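Local structure of Bd0816 (Bdellovibrio bacteriovorus HD100, 5CER) at residues 299-304 with 384-389. The protein probably acts as a serine-type D-Ala-D-Ala carboxypeptidase of the peptidase S13 family, trimming peptidoglycan stem peptides. The protein carries 2 engineered substitutions. Residues are numbered along the deposited sequence; the frame is centred on the assembly and turned at random.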
ATOM      1  N   ASN A 299      -7.239   2.224   9.703  1.00 33.76           N
ATOM      2  CA  ASN A 299      -8.649   2.491   9.514  1.00 39.07           C
ATOM      3  C   ASN A 299      -8.950   3.865   8.930  1.00 40.02           C
ATOM      4  O   ASN A 299      -9.790   3.952   8.035  1.00 45.19           O
ATOM      5  CB  ASN A 299      -9.465   2.227  10.787  1.00 41.24           C
ATOM      6  CG  ASN A 299     -10.943   2.338  10.577  1.00 45.26           C
ATOM      7  OD1 ASN A 299     -11.595   3.154  11.224  1.00 48.09           O
ATOM      8  ND2 ASN A 299     -11.494   1.542   9.681  1.00 48.63           N
ATOM      9  N   LYS A 300      -8.297   4.909   9.413  1.00 38.91           N
ATOM     10  CA  LYS A 300      -8.610   6.259   8.959  1.00 40.69           C
ATOM     11  C   LYS A 300      -8.133   6.625   7.558  1.00 37.04           C
ATOM     12  O   LYS A 300      -8.802   7.418   6.884  1.00 36.46           O
ATOM     13  CB  LYS A 300      -8.133   7.288   9.987  1.00 43.31           C
ATOM     14  CG  LYS A 300      -8.983   7.294  11.264  1.00 47.32           C
ATOM     15  CD  LYS A 300      -8.386   8.257  12.275  1.00 52.30           C
ATOM     16  CE  LYS A 300      -8.855   8.024  13.694  1.00 54.20           C
ATOM     17  NZ  LYS A 300     -10.218   8.587  13.853  1.00 61.04           N
ATOM     18  N   ASP A 301      -7.044   6.025   7.082  1.00 32.99           N
ATOM     19  CA  ASP A 301      -6.647   6.208   5.672  1.00 31.28           C
ATOM     20  C   ASP A 301      -7.260   5.119   4.788  1.00 30.81           C
ATOM     21  O   ASP A 301      -6.715   4.011   4.675  1.00 29.78           O
ATOM     22  CB  ASP A 301      -5.136   6.234   5.537  1.00 31.08           C
ATOM     23  CG  ASP A 301      -4.535   7.512   6.042  1.00 31.96           C
ATOM     24  OD1 ASP A 301      -5.095   8.584   5.712  1.00 33.09           O
ATOM     25  OD2 ASP A 301      -3.539   7.441   6.833  1.00 32.13           O
ATOM     26  N   SER A 302      -8.423   5.426   4.219  1.00 31.01           N
ATOM     27  CA  SER A 302      -9.195   4.480   3.405  1.00 31.58           C
ATOM     28  C   SER A 302      -8.472   4.002   2.230  1.00 30.48           C
ATOM     29  O   SER A 302      -8.705   2.889   1.790  1.00 32.11           O
ATOM     30  CB  SER A 302     -10.468   5.102   2.822  1.00 33.12           C
ATOM     31  OG  SER A 302     -11.199   5.834   3.779  1.00 36.72           O
ATOM     32  N   ASP A 303      -7.677   4.862   1.636  1.00 29.98           N
ATOM     33  CA  ASP A 303      -6.969   4.482   0.433  1.00 31.13           C
ATOM     34  C   ASP A 303      -5.554   4.096   0.867  1.00 29.64           C
ATOM     35  O   ASP A 303      -4.578   4.792   0.584  1.00 28.86           O
ATOM     36  CB  ASP A 303      -6.978   5.657  -0.573  1.00 32.83           C
ATOM     37  CG  ASP A 303      -6.513   5.268  -1.989  1.00 31.83           C
ATOM     38  OD1 ASP A 303      -6.086   4.127  -2.210  1.00 31.36           O
ATOM     39  OD2 ASP A 303      -6.578   6.151  -2.867  1.00 32.68           O
ATOM     40  N   SER A 304      -5.461   2.989   1.586  1.00 28.88           N
ATOM     41  CA  SER A 304      -4.160   2.512   2.119  1.00 27.74           C
ATOM     42  C   SER A 304      -4.244   1.032   2.366  1.00 26.12           C
ATOM     43  O   SER A 304      -5.354   0.471   2.462  1.00 29.22           O
ATOM     44  CB  SER A 304      -3.784   3.229   3.422  1.00 27.34           C
ATOM     45  OG  SER A 304      -4.396   2.635   4.569  1.00 26.73           O
ATOM     46  N   TYR A 384      -6.194  12.848  14.152  1.00 20.62           N
ATOM     47  CA  TYR A 384      -5.832  12.735  12.732  1.00 19.23           C
ATOM     48  C   TYR A 384      -7.025  12.873  11.823  1.00 19.44           C
ATOM     49  O   TYR A 384      -8.094  12.317  12.087  1.00 18.74           O
ATOM     50  CB  TYR A 384      -5.128  11.377  12.423  1.00 17.88           C
ATOM     51  CG  TYR A 384      -4.799  11.155  10.947  1.00 16.17           C
ATOM     52  CD1 TYR A 384      -3.728  11.834  10.343  1.00 14.89           C
ATOM     53  CD2 TYR A 384      -5.554  10.258  10.162  1.00 15.27           C
ATOM     54  CE1 TYR A 384      -3.425  11.639   9.001  1.00 14.67           C
ATOM     55  CE2 TYR A 384      -5.258  10.045   8.806  1.00 15.01           C
ATOM     56  CZ  TYR A 384      -4.200  10.741   8.219  1.00 14.60           C
ATOM     57  OH  TYR A 384      -3.926  10.567   6.896  1.00 13.13           O
ATOM     58  N   THR A 385      -6.813  13.611  10.743  1.00 20.68           N
ATOM     59  CA  THR A 385      -7.772  13.726   9.656  1.00 21.29           C
ATOM     60  C   THR A 385      -7.158  13.232   8.348  1.00 20.39           C
ATOM     61  O   THR A 385      -6.046  13.607   8.022  1.00 20.26           O
ATOM     62  CB  THR A 385      -8.108  15.225   9.426  1.00 20.60           C
ATOM     63  OG1 THR A 385      -8.272  15.976  10.649  1.00 20.11           O
ATOM     64  CG2 THR A 385      -9.309  15.389   8.524  1.00 21.09           C
ATOM     65  N   GLU A 386      -7.914  12.396   7.637  1.00 19.42           N
ATOM     66  CA  GLU A 386      -7.437  11.696   6.495  1.00 19.62           C
ATOM     67  C   GLU A 386      -6.833  12.691   5.525  1.00 19.93           C
ATOM     68  O   GLU A 386      -7.506  13.600   5.093  1.00 18.96           O
ATOM     69  CB  GLU A 386      -8.573  10.890   5.860  1.00 18.86           C
ATOM     70  CG  GLU A 386      -8.202  10.175   4.564  1.00 19.50           C
ATOM     71  CD  GLU A 386      -9.235   9.162   4.116  1.00 19.95           C
ATOM     72  OE1 GLU A 386     -10.433   9.349   4.377  1.00 21.49           O
ATOM     73  OE2 GLU A 386      -8.848   8.127   3.551  1.00 21.74           O
ATOM     74  N   ILE A 387      -5.560  12.500   5.205  1.00 20.26           N
ATOM     75  CA  ILE A 387      -4.888  13.270   4.151  1.00 21.08           C
ATOM     76  C   ILE A 387      -5.330  12.722   2.798  1.00 19.82           C
ATOM     77  O   ILE A 387      -5.282  11.534   2.561  1.00 17.96           O
ATOM     78  CB  ILE A 387      -3.351  13.164   4.279  1.00 21.80           C
ATOM     79  CG1 ILE A 387      -2.873  13.826   5.576  1.00 21.38           C
ATOM     80  CG2 ILE A 387      -2.655  13.765   3.064  1.00 23.20           C
ATOM     81  CD1 ILE A 387      -1.538  13.307   6.088  1.00 20.23           C
ATOM     82  N   LEU A 388      -5.781  13.610   1.931  1.00 20.55           N
ATOM     83  CA  LEU A 388      -6.123  13.231   0.588  1.00 21.81           C
ATOM     84  C   LEU A 388      -4.816  13.494  -0.196  1.00 21.54           C
ATOM     85  O   LEU A 388      -4.442  14.633  -0.414  1.00 20.10           O
ATOM     86  CB  LEU A 388      -7.311  14.033   0.087  1.00 23.67           C
ATOM     87  CG  LEU A 388      -7.742  13.777  -1.394  1.00 26.04           C
ATOM     88  CD1 LEU A 388      -7.822  12.297  -1.786  1.00 25.66           C
ATOM     89  CD2 LEU A 388      -9.047  14.504  -1.751  1.00 24.78           C
ATOM     90  N   ALA A 389      -4.118  12.416  -0.554  1.00 19.83           N
ATOM     91  CA  ALA A 389      -2.758  12.507  -1.043  1.00 19.72           C
ATOM     92  C   ALA A 389      -2.642  12.590  -2.591  1.00 18.17           C
ATOM     93  O   ALA A 389      -2.323  11.637  -3.294  1.00 16.79           O
ATOM     94  CB  ALA A 389      -1.945  11.357  -0.498  1.00 19.34           C
TER
HETATM   95  O   HOH W   1      -4.217   9.211   3.295  1.00 16.09           O
HETATM   96  O   HOH W   2      -6.139   7.520   2.351  1.00 30.99           O
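Backbones 300-303 and 384-387 run in nearly the same direction, 16° apart, and come closest where the CA atoms of D301 and E386 lie 5.6 Å from each other. Neither segment is helix or strand: this is loop-on-loop packing at the surface of an S13-family peptidase of the beta-lactamase clan. It ties the loop after strand 296-297, an outermost strand of the six-stranded antiparallel sheet, to the chain that follows helix 356-375 and leads to strand 399-400 of the mixed sheet. The CA-CB bond of Y384 points toward 299-304, with CG anti to the backbone N (chi1 176°); the ring edge meets K300 CB, which sits near the ring plane 3.9 Å from CD2. The side chains of K300 and Y384 lie alongside each other, running opposite ways, and K300 NZ forms a salt bridge with E381. Beyond the ring, Y384 OH donates to the syn lone pair of D301 OD1 at 2.6 Å; carboxylate and ring planes stand 82° apart. The same hydroxyl accepts a nearly straight bond from I387 N, and K208 also bonds to it. K208 forms a salt bridge with D301 OD2 as well, which would offset the negative charge gathered where D301 OD1 lies 4.4 Å from E386 OE2. The extended E386 side chain reaches the peptide N of S302, which donates to OE2 at 2.8 Å from above the carboxylate plane; S302 OG adds a weak bond to that oxygen. Two waters also link the segments, one joining E386 OE2 to D303 N, the other donating both to D301 OD1 and, at 2.7 Å, to I387 O.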